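Local coordinates for protein salmonella typhimurium DB7155 bacteriophage DET7 tailspike (Bacteriophage, PDB 2V5I) that binds and hydrolyses the O-antigen polysaccharide on the surface of its Salmonella host, acting as the receptor-binding tailspike of the phage, at residues S93-W98 and N148-I154; S123-Q129 and G173-A177; T111-A117 and F138-L144; G214-G220 and N242-V248. One frame throughout, in Å; residues are numbered along the deposited sequence.

Contact 1: residues S93-W98 and N148-I154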
loop_
_atom_site.group_PDB
_atom_site.type_symbol
_atom_site.label_atom_id
_atom_site.label_comp_id
_atom_site.label_asym_id
_atom_site.label_seq_id
_atom_site.Cartn_x
_atom_site.Cartn_y
_atom_site.Cartn_z
ATOM N N SER A 93 -12.480 27.554 23.392
ATOM C CA SER A 93 -12.502 27.804 24.825
ATOM C C SER A 93 -12.601 29.268 25.083
ATOM O O SER A 93 -12.108 30.072 24.296
ATOM C CB SER A 93 -11.289 27.217 25.549
ATOM O OG SER A 93 -10.058 27.813 25.088
ATOM N N LYS A 94 -13.186 29.591 26.221
ATOM C CA LYS A 94 -13.214 30.960 26.724
ATOM C C LYS A 94 -11.844 31.354 27.282
ATOM O O LYS A 94 -11.306 32.449 26.999
ATOM C CB LYS A 94 -14.320 30.995 27.795
ATOM C CG LYS A 94 -14.512 32.289 28.438
ATOM C CD LYS A 94 -15.834 32.384 29.186
ATOM C CE LYS A 94 -15.889 31.587 30.419
ATOM N NZ LYS A 94 -17.242 31.819 31.059
ATOM N N THR A 95 -11.292 30.481 28.110
ATOM C CA THR A 95 -10.034 30.731 28.782
ATOM C C THR A 95 -8.869 30.429 27.833
ATOM O O THR A 95 -8.915 29.456 27.045
ATOM C CB THR A 95 -9.925 29.875 30.049
ATOM O OG1 THR A 95 -10.979 30.210 30.988
ATOM C CG2 THR A 95 -8.584 30.117 30.715
ATOM N N THR A 96 -7.791 31.190 27.955
ATOM C CA THR A 96 -6.564 30.912 27.201
ATOM C C THR A 96 -5.645 30.191 28.220
ATOM O O THR A 96 -5.185 30.813 29.183
ATOM C CB THR A 96 -5.901 32.200 26.699
ATOM O OG1 THR A 96 -6.743 32.840 25.720
ATOM C CG2 THR A 96 -4.575 31.943 26.067
ATOM N N PRO A 97 -5.459 28.885 28.067
ATOM C CA PRO A 97 -4.760 28.107 29.084
ATOM C C PRO A 97 -3.229 28.263 29.023
ATOM O O PRO A 97 -2.674 28.699 28.010
ATOM C CB PRO A 97 -5.149 26.661 28.701
ATOM C CG PRO A 97 -5.386 26.737 27.293
ATOM C CD PRO A 97 -5.887 28.050 26.938
ATOM N N TRP A 98 -2.518 27.880 30.099
ATOM C CA TRP A 98 -1.081 27.720 30.085
ATOM C C TRP A 98 -0.774 26.386 29.379
ATOM O O TRP A 98 -1.320 25.339 29.733
ATOM C CB TRP A 98 -0.509 27.646 31.475
ATOM C CG TRP A 98 -0.631 28.953 32.215
ATOM C CD1 TRP A 98 -1.603 29.296 33.067
ATOM C CD2 TRP A 98 0.259 30.056 32.123
ATOM N NE1 TRP A 98 -1.381 30.602 33.554
ATOM C CE2 TRP A 98 -0.253 31.082 32.970
ATOM C CE3 TRP A 98 1.415 30.302 31.412
ATOM C CZ2 TRP A 98 0.369 32.308 33.113
ATOM C CZ3 TRP A 98 2.040 31.570 31.556
ATOM C CH2 TRP A 98 1.510 32.533 32.393
ATOM N N ASN A 148 -1.573 25.614 40.026
ATOM C CA ASN A 148 -2.711 26.049 39.195
ATOM C C ASN A 148 -2.575 25.602 37.728
ATOM O O ASN A 148 -3.581 25.479 37.047
ATOM C CB ASN A 148 -2.888 27.561 39.250
ATOM C CG ASN A 148 -1.722 28.291 38.685
ATOM O OD1 ASN A 148 -0.624 28.213 39.232
ATOM N ND2 ASN A 148 -1.940 29.004 37.554
ATOM N N VAL A 149 -1.348 25.471 37.244
ATOM C CA VAL A 149 -1.121 24.957 35.874
ATOM C C VAL A 149 -1.445 23.502 35.877
ATOM O O VAL A 149 -2.144 22.989 35.007
ATOM C CB VAL A 149 0.295 25.235 35.402
ATOM C CG1 VAL A 149 0.674 24.465 34.129
ATOM C CG2 VAL A 149 0.507 26.720 35.238
ATOM N N LYS A 150 -0.958 22.803 36.895
ATOM C CA LYS A 150 -1.246 21.367 36.990
ATOM C C LYS A 150 -2.725 21.029 37.167
ATOM O O LYS A 150 -3.181 19.962 36.736
ATOM C CB LYS A 150 -0.336 20.768 38.131
ATOM C CG LYS A 150 1.133 20.928 37.797
ATOM C CD LYS A 150 2.145 20.141 38.709
ATOM C CE LYS A 150 2.360 20.830 40.009
ATOM N NZ LYS A 150 3.399 20.136 40.841
ATOM N N ASP A 151 -3.514 21.926 37.737
ATOM C CA ASP A 151 -4.935 21.690 37.994
ATOM C C ASP A 151 -5.852 22.107 36.813
ATOM O O ASP A 151 -7.062 21.859 36.837
ATOM C CB ASP A 151 -5.373 22.463 39.238
ATOM C CG ASP A 151 -4.810 21.883 40.529
ATOM O OD1 ASP A 151 -4.243 20.766 40.516
ATOM O OD2 ASP A 151 -4.964 22.569 41.563
ATOM N N GLN A 152 -5.287 22.720 35.780
ATOM C CA GLN A 152 -6.100 23.194 34.623
ATOM C C GLN A 152 -6.833 22.080 33.960
ATOM O O GLN A 152 -6.314 20.973 33.869
ATOM C CB GLN A 152 -5.182 23.757 33.530
ATOM C CG GLN A 152 -4.483 24.972 33.874
ATOM C CD GLN A 152 -3.747 25.494 32.637
ATOM O OE1 GLN A 152 -3.964 26.635 32.231
ATOM N NE2 GLN A 152 -2.921 24.637 32.019
ATOM N N HIS A 153 -8.000 22.376 33.385
ATOM C CA HIS A 153 -8.690 21.394 32.573
ATOM C C HIS A 153 -9.596 22.093 31.558
ATOM O O HIS A 153 -10.814 21.942 31.570
ATOM C CB HIS A 153 -9.472 20.380 33.429
ATOM C CG HIS A 153 -10.436 21.004 34.383
ATOM N ND1 HIS A 153 -10.084 21.359 35.671
ATOM C CD2 HIS A 153 -11.741 21.344 34.244
ATOM C CE1 HIS A 153 -11.131 21.889 36.283
ATOM N NE2 HIS A 153 -12.141 21.912 35.432
ATOM N N ILE A 154 -8.979 22.899 30.710
ATOM C CA ILE A 154 -9.708 23.728 29.721
ATOM C C ILE A 154 -9.995 22.972 28.407
ATOM O O ILE A 154 -9.080 22.508 27.699
ATOM C CB ILE A 154 -8.943 25.031 29.393
ATOM C CG1 ILE A 154 -8.746 25.866 30.664
ATOM C CG2 ILE A 154 -9.685 25.838 28.363
ATOM C CD1 ILE A 154 -10.039 26.207 31.386
#
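Q152 reaches across to W98 and closes the neck of a long excursion from the parallel beta-helix, running from strand 85-92 to strand 156-161; it is probably the counterpart of the dorsal fin in the P22 tailspike family. The carboxamide of Q152 pairs with both backbone polar groups of one residue, much as a neighbouring strand would. Its OE1 accepts from W98 N at 2.9 Å, on a lone pair and in the carbonyl plane, while Q152 NE2 gives a nearly straight bond to W98 O, also 2.9 Å long (N-H...O 172°). Because W98 O lies only 2° out of the amide plane, the two bonds together fix the rotation of the carboxamide. The chain delivering it is extended beyond CG, and the amide plane stands 44° from that of the indole, so the two flat groups are not stacked.

The V149 and W98 side chains cross at about a right angle, with V149 CG2 4.3 Å from the centroid of the five-membered ring of the indole, an off-centre CH-pi contact. Nearer the start of 93-98, I154 lies against the loop that follows strand 85-92. In the conformer given, its two branches divide the work: CG1 carries CD1 to T95 CB, and CG2, anti to the backbone N, points at S93. The hydroxyl of T95 is engaged by D72. Within the loop, S93 OG donates to T95 O. P97 CB touches both I154 CG1 and, at 3.7 Å, Q152 OE1.

Contact 2: residues S123-Q129 and G173-A177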
loop_
_atom_site.group_PDB
_atom_site.type_symbol
_atom_site.label_atom_id
_atom_site.label_comp_id
_atom_site.label_asym_id
_atom_site.label_seq_id
_atom_site.Cartn_x
_atom_site.Cartn_y
_atom_site.Cartn_z
ATOM N N SER A 123 -1.651 30.130 25.518
ATOM C CA SER A 123 -2.010 30.066 24.131
ATOM C C SER A 123 -3.254 29.198 23.959
ATOM O O SER A 123 -3.403 28.185 24.638
ATOM C CB SER A 123 -0.901 29.430 23.277
ATOM O OG SER A 123 -1.269 29.381 21.893
ATOM N N LYS A 124 -4.101 29.606 23.016
ATOM C CA LYS A 124 -5.258 28.842 22.633
ATOM C C LYS A 124 -5.011 28.106 21.311
ATOM O O LYS A 124 -5.847 27.296 20.878
ATOM C CB LYS A 124 -6.461 29.791 22.428
ATOM C CG LYS A 124 -7.665 29.419 23.166
ATOM C CD LYS A 124 -8.862 30.364 22.783
ATOM C CE LYS A 124 -9.127 31.444 23.765
ATOM N NZ LYS A 124 -10.461 32.115 23.429
ATOM N N ILE A 125 -3.891 28.387 20.672
ATOM C CA ILE A 125 -3.697 27.931 19.267
ATOM C C ILE A 125 -2.645 26.857 19.038
ATOM O O ILE A 125 -2.665 26.207 17.982
ATOM C CB ILE A 125 -3.425 29.103 18.298
ATOM C CG1 ILE A 125 -2.082 29.726 18.582
ATOM C CG2 ILE A 125 -4.544 30.119 18.392
ATOM C CD1 ILE A 125 -1.521 30.512 17.435
ATOM N N GLU A 126 -1.763 26.610 20.003
ATOM C CA GLU A 126 -0.765 25.565 19.842
ATOM C C GLU A 126 -0.232 25.151 21.205
ATOM O O GLU A 126 -0.463 25.827 22.219
ATOM C CB GLU A 126 0.385 26.034 18.986
ATOM C CG GLU A 126 1.151 27.194 19.543
ATOM C CD GLU A 126 2.175 27.795 18.541
ATOM O OE1 GLU A 126 2.308 27.339 17.393
ATOM O OE2 GLU A 126 2.888 28.733 18.938
ATOM N N GLY A 127 0.469 24.043 21.231
ATOM C CA GLY A 127 0.900 23.429 22.486
ATOM C C GLY A 127 -0.234 22.753 23.207
ATOM O O GLY A 127 -1.353 22.665 22.697
ATOM N N TYR A 128 0.067 22.183 24.368
ATOM C CA TYR A 128 -1.001 21.557 25.153
ATOM C C TYR A 128 -0.802 21.736 26.661
ATOM O O TYR A 128 0.317 21.947 27.162
ATOM C CB TYR A 128 -1.133 20.055 24.801
ATOM C CG TYR A 128 0.070 19.201 25.171
ATOM C CD1 TYR A 128 1.214 19.134 24.312
ATOM C CD2 TYR A 128 0.146 18.516 26.370
ATOM C CE1 TYR A 128 2.292 18.342 24.627
ATOM C CE2 TYR A 128 1.251 17.766 26.699
ATOM C CZ TYR A 128 2.349 17.678 25.841
ATOM O OH TYR A 128 3.458 16.905 26.145
ATOM N N GLN A 129 -1.922 21.655 27.361
ATOM C CA GLN A 129 -1.938 21.719 28.828
ATOM C C GLN A 129 -1.326 20.463 29.435
ATOM O O GLN A 129 -1.759 19.352 29.124
ATOM C CB GLN A 129 -3.352 21.861 29.340
ATOM C CG GLN A 129 -4.069 23.146 28.914
ATOM C CD GLN A 129 -5.564 23.020 29.041
ATOM O OE1 GLN A 129 -6.103 23.046 30.133
ATOM N NE2 GLN A 129 -6.260 22.903 27.890
ATOM N N GLY A 173 -11.975 23.946 15.666
ATOM C CA GLY A 173 -11.909 24.472 17.030
ATOM C C GLY A 173 -10.557 24.867 17.525
ATOM O O GLY A 173 -9.520 24.675 16.839
ATOM N N LEU A 174 -10.598 25.527 18.699
ATOM C CA LEU A 174 -9.425 25.936 19.465
ATOM C C LEU A 174 -9.620 25.509 20.900
ATOM O O LEU A 174 -10.562 25.951 21.571
ATOM C CB LEU A 174 -9.290 27.474 19.431
ATOM C CG LEU A 174 -8.907 28.091 18.068
ATOM C CD1 LEU A 174 -8.951 29.617 18.143
ATOM C CD2 LEU A 174 -7.562 27.690 17.654
ATOM N N MET A 175 -8.729 24.659 21.403
ATOM C CA MET A 175 -8.873 23.979 22.676
ATOM C C MET A 175 -10.212 23.273 22.761
ATOM O O MET A 175 -10.932 23.407 23.755
ATOM C CB MET A 175 -8.652 24.966 23.867
ATOM C CG MET A 175 -7.242 25.558 23.783
ATOM S SD MET A 175 -6.012 24.358 24.387
ATOM C CE MET A 175 -4.533 24.870 23.585
ATOM N N ALA A 176 -10.504 22.459 21.718
ATOM C CA ALA A 176 -11.820 21.887 21.489
ATOM C C ALA A 176 -11.857 20.388 21.731
ATOM O O ALA A 176 -10.835 19.719 21.676
ATOM C CB ALA A 176 -12.246 22.153 20.035
ATOM N N ALA A 177 -13.050 19.902 22.079
ATOM C CA ALA A 177 -13.340 18.457 22.087
ATOM C C ALA A 177 -14.727 18.161 21.536
ATOM O O ALA A 177 -15.633 18.913 21.734
ATOM C CB ALA A 177 -13.228 17.911 23.465
#
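At a corner of the parallel beta-helix, where the chain bends at L174 and M175 before entering strand 176-181, M175 extends its side chain into the loop 123-127, which belongs to the large excursion beside the beta-helix. The loop begins with an ST turn: S123 OG accepts from I125 N at 3.1 Å, and more weakly from E126 N. M175 has left-handed backbone angles (52/52), and its chain bends at chi2 (-78°), which turns the methyl toward the carbonyls of the loop. CE ends 3.7 Å from S123 O and 4.0 Å from G127 O. Farther back, M175 CG meets K124 CG at 3.9 Å. SD lies 3.8 Å from Q129 NE2, whose amide is bound to I154 O.

L174 takes up the outer side of the contact. Its CD2 touches both K124 O and, at 3.9 Å, I125 CG2; the L174 and I125 side chains lie side by side and point the same way. K124 O, hemmed in by L174 CD2 and M175 CG, is buried with no polar partner in the model, and the same is true of E126 O. The contact rests on van der Waals packing, with no hydrogen bond between the two segments, while the polar end of K124 leaves it for E92 and S93 O.

Around this pair, L174 also packs on strands 85-92 and 187-196, which flank it in the beta-helix, and M175 and S123 both rest on V99 of strand 98-99.

Contact 3: residues T111-A117 and F138-L144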
loop_
_atom_site.group_PDB
_atom_site.type_symbol
_atom_site.label_atom_id
_atom_site.label_comp_id
_atom_site.label_asym_id
_atom_site.label_seq_id
_atom_site.Cartn_x
_atom_site.Cartn_y
_atom_site.Cartn_z
ATOM N N THR A 111 13.286 17.370 25.162
ATOM C CA THR A 111 13.024 16.299 26.137
ATOM C C THR A 111 13.460 16.618 27.573
ATOM O O THR A 111 12.994 15.967 28.507
ATOM C CB THR A 111 13.681 14.974 25.696
ATOM O OG1 THR A 111 15.097 15.167 25.607
ATOM C CG2 THR A 111 13.115 14.535 24.336
ATOM N N ASP A 112 14.311 17.628 27.728
ATOM C CA ASP A 112 14.819 18.008 29.047
ATOM C C ASP A 112 13.759 18.799 29.813
ATOM O O ASP A 112 13.247 19.808 29.306
ATOM C CB ASP A 112 16.062 18.848 28.899
ATOM C CG ASP A 112 16.573 19.346 30.230
ATOM O OD1 ASP A 112 17.280 18.563 30.914
ATOM O OD2 ASP A 112 16.255 20.506 30.609
ATOM N N ALA A 113 13.435 18.337 31.013
ATOM C CA ALA A 113 12.340 18.915 31.831
ATOM C C ALA A 113 12.467 20.422 31.999
ATOM O O ALA A 113 11.472 21.130 31.857
ATOM C CB ALA A 113 12.287 18.274 33.188
ATOM N N ALA A 114 13.671 20.930 32.282
ATOM C CA ALA A 114 13.818 22.360 32.493
ATOM C C ALA A 114 13.575 23.157 31.208
ATOM O O ALA A 114 12.978 24.239 31.238
ATOM C CB ALA A 114 15.192 22.683 33.081
ATOM N N LEU A 115 14.019 22.603 30.078
ATOM C CA LEU A 115 13.793 23.236 28.795
ATOM C C LEU A 115 12.301 23.208 28.394
ATOM O O LEU A 115 11.793 24.173 27.797
ATOM C CB LEU A 115 14.674 22.614 27.705
ATOM C CG LEU A 115 16.185 22.876 27.879
ATOM C CD1 LEU A 115 16.916 22.221 26.774
ATOM C CD2 LEU A 115 16.496 24.353 27.925
ATOM N N VAL A 116 11.627 22.107 28.696
ATOM C CA VAL A 116 10.170 22.005 28.451
ATOM C C VAL A 116 9.408 23.003 29.343
ATOM O O VAL A 116 8.539 23.727 28.871
ATOM C CB VAL A 116 9.657 20.572 28.677
ATOM C CG1 VAL A 116 8.135 20.508 28.619
ATOM C CG2 VAL A 116 10.291 19.622 27.647
ATOM N N ALA A 117 9.784 23.067 30.629
ATOM C CA ALA A 117 9.188 24.045 31.545
ATOM C C ALA A 117 9.331 25.470 31.077
ATOM O O ALA A 117 8.410 26.287 31.264
ATOM C CB ALA A 117 9.788 23.885 32.939
ATOM N N PHE A 138 8.506 13.573 30.867
ATOM C CA PHE A 138 9.557 14.560 31.056
ATOM C C PHE A 138 9.894 14.552 32.569
ATOM O O PHE A 138 9.395 15.379 33.350
ATOM C CB PHE A 138 9.101 15.962 30.610
ATOM C CG PHE A 138 8.564 16.017 29.181
ATOM C CD1 PHE A 138 9.408 15.907 28.088
ATOM C CD2 PHE A 138 7.211 16.166 28.958
ATOM C CE1 PHE A 138 8.915 15.955 26.765
ATOM C CE2 PHE A 138 6.717 16.217 27.626
ATOM C CZ PHE A 138 7.578 16.115 26.554
ATOM N N PRO A 139 10.648 13.538 33.018
ATOM C CA PRO A 139 10.903 13.479 34.469
ATOM C C PRO A 139 11.574 14.732 35.007
ATOM O O PRO A 139 12.587 15.199 34.476
ATOM C CB PRO A 139 11.833 12.278 34.630
ATOM C CG PRO A 139 11.786 11.536 33.337
ATOM C CD PRO A 139 11.198 12.387 32.287
ATOM N N GLY A 140 10.978 15.246 36.082
ATOM C CA GLY A 140 11.369 16.485 36.738
ATOM C C GLY A 140 10.415 17.638 36.472
ATOM O O GLY A 140 10.480 18.681 37.139
ATOM N N LEU A 141 9.584 17.497 35.436
ATOM C CA LEU A 141 8.730 18.607 35.019
ATOM C C LEU A 141 7.693 18.948 36.090
ATOM O O LEU A 141 7.354 20.134 36.285
ATOM C CB LEU A 141 8.042 18.268 33.676
ATOM C CG LEU A 141 7.114 19.344 33.145
ATOM C CD1 LEU A 141 7.839 20.648 32.801
ATOM C CD2 LEU A 141 6.314 18.787 31.946
ATOM N N GLU A 142 7.185 17.927 36.770
ATOM C CA GLU A 142 6.118 18.084 37.714
ATOM C C GLU A 142 6.517 19.126 38.808
ATOM O O GLU A 142 5.711 19.996 39.192
ATOM C CB GLU A 142 5.763 16.740 38.349
ATOM C CG GLU A 142 4.565 16.808 39.270
ATOM C CD GLU A 142 4.162 15.485 39.894
ATOM O OE1 GLU A 142 4.935 14.512 39.810
ATOM O OE2 GLU A 142 3.038 15.395 40.433
ATOM N N ALA A 143 7.755 19.020 39.296
ATOM C CA ALA A 143 8.256 19.960 40.314
ATOM C C ALA A 143 8.479 21.373 39.807
ATOM O O ALA A 143 8.591 22.302 40.620
ATOM C CB ALA A 143 9.553 19.436 40.908
ATOM N N LEU A 144 8.570 21.569 38.487
ATOM C CA LEU A 144 8.875 22.874 37.918
ATOM C C LEU A 144 7.661 23.733 37.582
ATOM O O LEU A 144 7.818 24.914 37.239
ATOM C CB LEU A 144 9.682 22.693 36.649
ATOM C CG LEU A 144 11.073 22.116 36.903
ATOM C CD1 LEU A 144 11.799 21.958 35.588
ATOM C CD2 LEU A 144 11.876 23.021 37.857
HETATM O O HOH W 1 14.278 15.869 32.124
#
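One water joins the two segments: it accepts from A113 N at 2.8 Å, in the first turn of helix 113-117, and donates to P139 O at 3.0 Å. P139 lies inside the type II turn from F138 to L141, and the methyl of A113 sits in its bend, 3.3 Å from P139 O. G140, which has no side chain, lets A113 CB approach closely; its positive phi is that of the third position of such a turn. D112 caps the helix: its OD2 accepts from L115 N, met on the anti side of the carboxylate.

Beside the turn the contact is apolar. V116 CG2 stands over one face of the F138 ring, 4.2 Å from its centroid and 26° off the normal, in a CH-pi contact, while T111 O meets the ring edge in plane at CD1. V116 CG1 faces the methyls of L141. A117 CB is received between L141 CD1 and L144 CD1, each 3.8 Å away. Helix 113-117 thus meets a weakly bonded helical turn, 141-144, with L141 also packing on D134 and W135 of helix 132-137: a helical cluster in an excursion from a beta-helix, probably the dorsal fin of P22-type tailspikes.

Contact 4: residues G214-G220 and N242-V248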
loop_
_atom_site.group_PDB
_atom_site.type_symbol
_atom_site.label_atom_id
_atom_site.label_comp_id
_atom_site.label_asym_id
_atom_site.label_seq_id
_atom_site.Cartn_x
_atom_site.Cartn_y
_atom_site.Cartn_z
ATOM N N GLY A 214 -20.690 1.273 14.779
ATOM C CA GLY A 214 -20.912 2.114 13.628
ATOM C C GLY A 214 -20.357 3.540 13.785
ATOM O O GLY A 214 -20.676 4.425 12.970
ATOM N N ASN A 215 -19.527 3.752 14.804
ATOM C CA ASN A 215 -19.006 5.100 15.065
ATOM C C ASN A 215 -17.634 5.258 14.408
ATOM O O ASN A 215 -16.742 4.407 14.611
ATOM C CB ASN A 215 -18.835 5.312 16.600
ATOM C CG ASN A 215 -20.177 5.321 17.347
ATOM O OD1 ASN A 215 -21.184 5.789 16.814
ATOM N ND2 ASN A 215 -20.192 4.799 18.564
ATOM N N TYR A 216 -17.500 6.336 13.621
ATOM C CA TYR A 216 -16.294 6.558 12.839
ATOM C C TYR A 216 -15.810 7.974 12.859
ATOM O O TYR A 216 -16.605 8.915 13.018
ATOM C CB TYR A 216 -16.562 6.327 11.342
ATOM C CG TYR A 216 -16.833 4.945 10.855
ATOM C CD1 TYR A 216 -18.113 4.444 10.897
ATOM C CD2 TYR A 216 -15.812 4.169 10.379
ATOM C CE1 TYR A 216 -18.401 3.124 10.400
ATOM C CE2 TYR A 216 -16.078 2.832 9.897
ATOM C CZ TYR A 216 -17.384 2.369 9.932
ATOM O OH TYR A 216 -17.631 1.077 9.432
ATOM N N VAL A 217 -14.503 8.113 12.556
ATOM C CA VAL A 217 -13.856 9.363 12.151
ATOM C C VAL A 217 -13.308 9.067 10.757
ATOM O O VAL A 217 -12.613 8.067 10.554
ATOM C CB VAL A 217 -12.746 9.850 13.125
ATOM C CG1 VAL A 217 -12.285 11.203 12.689
ATOM C CG2 VAL A 217 -13.306 9.860 14.589
ATOM N N ILE A 218 -13.804 9.837 9.767
ATOM C CA ILE A 218 -13.474 9.633 8.347
ATOM C C ILE A 218 -12.885 10.938 7.768
ATOM O O ILE A 218 -13.558 11.968 7.776
ATOM C CB ILE A 218 -14.606 9.100 7.521
ATOM C CG1 ILE A 218 -15.170 7.823 8.156
ATOM C CG2 ILE A 218 -14.110 8.733 6.122
ATOM C CD1 ILE A 218 -16.498 7.375 7.461
ATOM N N GLY A 219 -11.670 10.880 7.290
ATOM C CA GLY A 219 -11.022 12.014 6.696
ATOM C C GLY A 219 -10.611 13.104 7.679
ATOM O O GLY A 219 -10.869 13.006 8.880
ATOM N N GLY A 220 -9.900 14.073 7.159
ATOM C CA GLY A 220 -9.603 15.270 7.931
ATOM C C GLY A 220 -8.445 15.077 8.909
ATOM O O GLY A 220 -7.663 14.150 8.765
ATOM N N ASN A 242 -17.573 -2.661 11.778
ATOM C CA ASN A 242 -18.300 -1.426 11.490
ATOM C C ASN A 242 -18.011 -0.361 12.536
ATOM O O ASN A 242 -18.729 -0.196 13.480
ATOM C CB ASN A 242 -19.800 -1.710 11.420
ATOM C CG ASN A 242 -20.616 -0.586 10.818
ATOM O OD1 ASN A 242 -20.116 0.412 10.277
ATOM N ND2 ASN A 242 -21.908 -0.773 10.899
ATOM N N GLY A 243 -16.875 0.269 12.410
ATOM C CA GLY A 243 -16.457 1.353 13.319
ATOM C C GLY A 243 -14.970 1.622 13.133
ATOM O O GLY A 243 -14.261 0.785 12.598
ATOM N N GLY A 244 -14.497 2.765 13.624
ATOM C CA GLY A 244 -13.053 3.094 13.602
ATOM C C GLY A 244 -12.697 4.361 12.925
ATOM O O GLY A 244 -13.440 5.360 12.995
ATOM N N VAL A 245 -11.530 4.332 12.292
ATOM C CA VAL A 245 -10.843 5.506 11.714
ATOM C C VAL A 245 -10.406 5.158 10.299
ATOM O O VAL A 245 -9.770 4.098 10.092
ATOM C CB VAL A 245 -9.615 5.824 12.593
ATOM C CG1 VAL A 245 -8.862 6.987 12.051
ATOM C CG2 VAL A 245 -10.071 6.094 14.033
ATOM N N ILE A 246 -10.828 5.973 9.311
ATOM C CA ILE A 246 -10.412 5.792 7.906
ATOM C C ILE A 246 -10.010 7.154 7.341
ATOM O O ILE A 246 -10.793 8.083 7.335
ATOM C CB ILE A 246 -11.561 5.225 7.038
ATOM C CG1 ILE A 246 -12.141 3.941 7.625
ATOM C CG2 ILE A 246 -11.038 4.880 5.651
ATOM C CD1 ILE A 246 -13.497 3.567 7.009
ATOM N N GLY A 247 -8.775 7.269 6.875
ATOM C CA GLY A 247 -8.358 8.490 6.208
ATOM C C GLY A 247 -8.077 9.712 7.061
ATOM O O GLY A 247 -8.160 10.850 6.562
ATOM N N VAL A 248 -7.697 9.501 8.324
ATOM C CA VAL A 248 -7.539 10.638 9.263
ATOM C C VAL A 248 -6.056 10.903 9.563
ATOM O O VAL A 248 -5.272 9.975 9.649
ATOM C CB VAL A 248 -8.256 10.311 10.607
ATOM C CG1 VAL A 248 -8.230 11.471 11.563
ATOM C CG2 VAL A 248 -9.702 9.886 10.359
HETATM O O HOH W 2 -6.033 13.245 6.627
#
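Strands 216-218 and 244-246 run parallel, 9° apart with their axes 4.8 Å from each other, and register pairs Y216 with G244, V217 with V245 and I218 with I246, as in successive rungs of a parallel beta-helix. V217 N to G244 O, I246 N to V217 O and G219 N to I246 O form the ladder; G244 N to N215 O and G214 N to N242 O extend it.

Y216 leans across to the next rung. Its OH donates to N242 OD1 at 2.7 Å, on a lone pair and in the carbonyl plane, and OD1 lies in the plane of the ring. Over one ring face G243 CA stands 3.8 Å from the centroid, close to the normal. I246 CD1 reaches Y216 CE2 at 3.9 Å. On the other side of the strands V217 CG1 meets V248 CG2 at 3.7 Å, their side chains crossing at about a right angle. Beyond the corner, a water donates to both G220 O and G247 O.

Strand 187-196 pairs with 216-218 and strand 276-278 with 244-246. V217 and V245 pack on V230 of strand 230-233 in the interior of the beta-helix, whereas Y216 and N242 pack on R221 of the second subunit.

Overall arrangement
From the N terminus, the chain leaves strand 85-92 at 93-98 and returns at 148-154, so contact 1 closes the neck of the excursion. Contact 3, between 111-117 and 138-144, is nested inside that loop and gathers its outer helices. Contact 2 crosses both: 123-129 comes from within the excursion, and 173-177 lies beyond it on a beta-helix corner, which ties the insertion to the main body. K124 NZ to S93 O and Q129 NE2 to I154 O join contacts 1 and 2; K150 NZ to E142 O joins contacts 1 and 3. Contact 4 follows in series, stacking later rungs, its nearest atoms about 11 Å from contact 2.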